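Porin (Acinetobacter baumannii AB307-0294, PDB 5DL7) forms a calcium-binding beta-barrel of the OprD family in the outer membrane and probably acts as a porin, letting small molecules cross. Local coordinates at residues Arg176-Asn184 against Ala192-Thr200. Residues are numbered along the deposited sequence; the frame is centred on the assembly and turned at random.
Sequences RYTDVGTDN and AATTDSFYT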
# COMPACT_ATOMS: atom_id res chain seq x y z
N ARG A 176 -11.52 -14.82 -5.00
CA ARG A 176 -11.36 -15.19 -6.49
C ARG A 176 -10.23 -14.37 -7.21
O ARG A 176 -10.06 -13.17 -6.87
CB ARG A 176 -12.66 -14.77 -7.20
CG ARG A 176 -13.91 -15.50 -6.70
CD ARG A 176 -15.14 -15.22 -7.55
NE ARG A 176 -15.35 -13.77 -7.66
CZ ARG A 176 -15.16 -13.00 -8.76
NH1 ARG A 176 -14.89 -13.48 -9.97
NH2 ARG A 176 -15.38 -11.70 -8.65
N TYR A 177 -9.47 -15.01 -8.07
CA TYR A 177 -8.66 -14.26 -9.05
C TYR A 177 -9.48 -13.67 -10.09
O TYR A 177 -10.41 -14.35 -10.59
CB TYR A 177 -7.59 -15.15 -9.66
CG TYR A 177 -6.42 -15.25 -8.84
CD1 TYR A 177 -5.51 -14.15 -8.97
CD2 TYR A 177 -6.24 -16.19 -7.96
CE1 TYR A 177 -4.43 -14.15 -8.27
CE2 TYR A 177 -5.04 -16.21 -7.20
CZ TYR A 177 -4.20 -15.17 -7.40
OH TYR A 177 -2.95 -14.82 -6.78
N THR A 178 -9.20 -12.45 -10.46
CA THR A 178 -9.94 -11.69 -11.45
C THR A 178 -8.89 -11.06 -12.38
O THR A 178 -7.66 -11.14 -12.16
CB THR A 178 -10.84 -10.67 -10.81
OG1 THR A 178 -10.11 -9.78 -9.88
CG2 THR A 178 -11.98 -11.31 -9.90
N ASP A 179 -9.33 -10.42 -13.46
CA ASP A 179 -8.37 -9.81 -14.38
C ASP A 179 -7.72 -8.56 -13.76
O ASP A 179 -8.35 -7.74 -13.01
CB ASP A 179 -9.06 -9.46 -15.70
CG ASP A 179 -9.40 -10.69 -16.54
OD1 ASP A 179 -9.03 -11.81 -16.25
OD2 ASP A 179 -10.09 -10.50 -17.47
N VAL A 180 -6.47 -8.37 -14.12
CA VAL A 180 -5.77 -7.14 -13.70
C VAL A 180 -6.46 -5.90 -14.40
O VAL A 180 -7.08 -6.01 -15.44
CB VAL A 180 -4.23 -7.19 -14.01
CG1 VAL A 180 -3.64 -8.42 -13.35
CG2 VAL A 180 -3.94 -7.40 -15.53
N GLY A 181 -6.28 -4.77 -13.82
CA GLY A 181 -6.85 -3.55 -14.33
C GLY A 181 -6.74 -2.40 -13.41
O GLY A 181 -5.82 -2.34 -12.61
N THR A 182 -7.63 -1.43 -13.55
CA THR A 182 -7.63 -0.17 -12.82
C THR A 182 -8.97 0.07 -12.19
O THR A 182 -9.99 -0.40 -12.71
CB THR A 182 -7.38 1.08 -13.73
OG1 THR A 182 -8.31 1.02 -14.85
CG2 THR A 182 -6.03 1.00 -14.29
N ASP A 183 -8.94 0.81 -11.11
CA ASP A 183 -10.17 1.37 -10.55
C ASP A 183 -10.34 2.79 -11.18
O ASP A 183 -9.40 3.33 -11.87
CB ASP A 183 -10.00 1.52 -9.06
CG ASP A 183 -10.07 0.16 -8.32
OD1 ASP A 183 -10.81 -0.68 -8.75
OD2 ASP A 183 -9.37 0.09 -7.32
N ASN A 184 -11.55 3.34 -10.99
CA ASN A 184 -11.77 4.74 -11.48
C ASN A 184 -12.01 5.58 -10.25
O ASN A 184 -13.05 5.55 -9.65
CB ASN A 184 -12.92 4.74 -12.46
CG ASN A 184 -12.92 6.03 -13.34
OD1 ASN A 184 -11.83 6.65 -13.42
ND2 ASN A 184 -14.03 6.35 -13.91
N ALA A 192 -13.54 2.20 -14.99
CA ALA A 192 -12.61 1.18 -14.46
C ALA A 192 -12.53 0.12 -15.58
O ALA A 192 -13.54 -0.19 -16.25
CB ALA A 192 -13.19 0.60 -13.17
N ALA A 193 -11.40 -0.48 -15.85
CA ALA A 193 -11.24 -1.44 -16.89
C ALA A 193 -10.36 -2.59 -16.49
O ALA A 193 -9.54 -2.48 -15.61
CB ALA A 193 -10.63 -0.83 -18.14
N THR A 194 -10.53 -3.69 -17.19
CA THR A 194 -9.66 -4.83 -16.95
C THR A 194 -9.01 -5.21 -18.27
O THR A 194 -9.45 -4.90 -19.39
CB THR A 194 -10.34 -6.02 -16.32
OG1 THR A 194 -11.33 -6.43 -17.26
CG2 THR A 194 -11.01 -5.73 -14.98
N THR A 195 -7.99 -6.03 -18.15
CA THR A 195 -7.24 -6.49 -19.31
C THR A 195 -6.55 -7.81 -19.06
O THR A 195 -6.63 -8.32 -17.96
CB THR A 195 -6.22 -5.31 -19.74
OG1 THR A 195 -5.71 -5.57 -21.05
CG2 THR A 195 -5.13 -5.19 -18.73
N ASP A 196 -5.82 -8.31 -20.01
CA ASP A 196 -5.31 -9.59 -19.69
C ASP A 196 -3.89 -9.72 -19.27
O ASP A 196 -3.41 -10.88 -19.15
CB ASP A 196 -5.56 -10.54 -20.69
CG ASP A 196 -5.07 -10.16 -21.93
OD1 ASP A 196 -4.17 -9.39 -22.06
OD2 ASP A 196 -5.82 -10.59 -22.88
N SER A 197 -3.16 -8.62 -19.24
CA SER A 197 -1.80 -8.75 -18.75
C SER A 197 -1.16 -7.44 -18.36
O SER A 197 -1.57 -6.38 -18.77
CB SER A 197 -1.00 -9.58 -19.73
OG SER A 197 -0.61 -8.73 -20.76
N PHE A 198 -0.13 -7.57 -17.50
CA PHE A 198 0.60 -6.45 -16.97
C PHE A 198 2.07 -6.96 -16.92
O PHE A 198 2.34 -8.08 -16.46
CB PHE A 198 0.13 -6.06 -15.62
CG PHE A 198 0.96 -5.00 -14.92
CD1 PHE A 198 2.00 -5.44 -14.12
CD2 PHE A 198 0.82 -3.63 -15.10
CE1 PHE A 198 2.89 -4.51 -13.57
CE2 PHE A 198 1.62 -2.70 -14.38
CZ PHE A 198 2.67 -3.15 -13.62
N TYR A 199 2.97 -6.10 -17.33
CA TYR A 199 4.38 -6.42 -17.10
C TYR A 199 5.14 -5.17 -16.62
O TYR A 199 4.75 -4.00 -16.86
CB TYR A 199 5.03 -6.98 -18.28
CG TYR A 199 5.47 -6.09 -19.30
CD1 TYR A 199 6.76 -5.54 -19.29
CD2 TYR A 199 4.72 -5.79 -20.41
CE1 TYR A 199 7.14 -4.52 -20.16
CE2 TYR A 199 5.17 -4.80 -21.33
CZ TYR A 199 6.36 -4.18 -21.22
OH TYR A 199 6.73 -3.14 -22.13
N THR A 200 6.19 -5.46 -15.81
CA THR A 200 7.07 -4.37 -15.35
C THR A 200 8.51 -4.94 -15.24
O THR A 200 8.68 -6.13 -14.98
CB THR A 200 6.59 -3.71 -14.03
OG1 THR A 200 7.31 -2.48 -13.77
CG2 THR A 200 6.66 -4.65 -12.92
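Val-180 and Thr-195 meet through both backbone and side chain. Thr-195 N donates to Val-180 O at 2.9 Å. The same oxygen also takes a CA-H...O contact from Thr-194 CA at 3.2 Å.

Along the valine side chain, Val-180 CB stops 4.8 Å from Thr-195 O, and the contact is left to one branch. With chi1 at -56°, CG1 lies anti to the carbonyl carbon, while CG2 falls between backbone N and carbonyl carbon and reaches across. That methyl, Val-180 CG2, comes 3.7 Å from Thr-195 O and 4.1 Å from Thr-195 CG2; it also lies beside the Ser-197 carbonyl carbon and 4.3 Å from Phe-198 CB, while the ring of Phe-198 itself leads away.

Farther along, Thr-182 N donates to Ala-193 O at 3.0 Å, whereas the return bond from Ala-193 N to Thr-182 O is weak. Between the Val-180/Thr-195 bond and the Thr-182/Ala-193 bonds, Gly-181 faces Thr-194 as an antiparallel non-hydrogen-bonded pair, their CA atoms 4.0 Å apart. Strands 181-182 and 193-194 form a weakly bonded beta hairpin whose two short arms are joined by a longer loop.

This hairpin belongs to the long connection between barrel strands 159-170 and 198-206, which pair with each other. Val-180 also touches Tyr-146 of strand 145-147, and Thr-182 and Ala-193 rest on Ile-259 of a loop. Toward the barrel wall, Thr-195 OG1 bonds to Lys-220 O, Asp-196 forms a salt bridge with Lys-220, and Phe-198 packs between Val-166 of strand 159-170 and Ala-217 of strand 210-219.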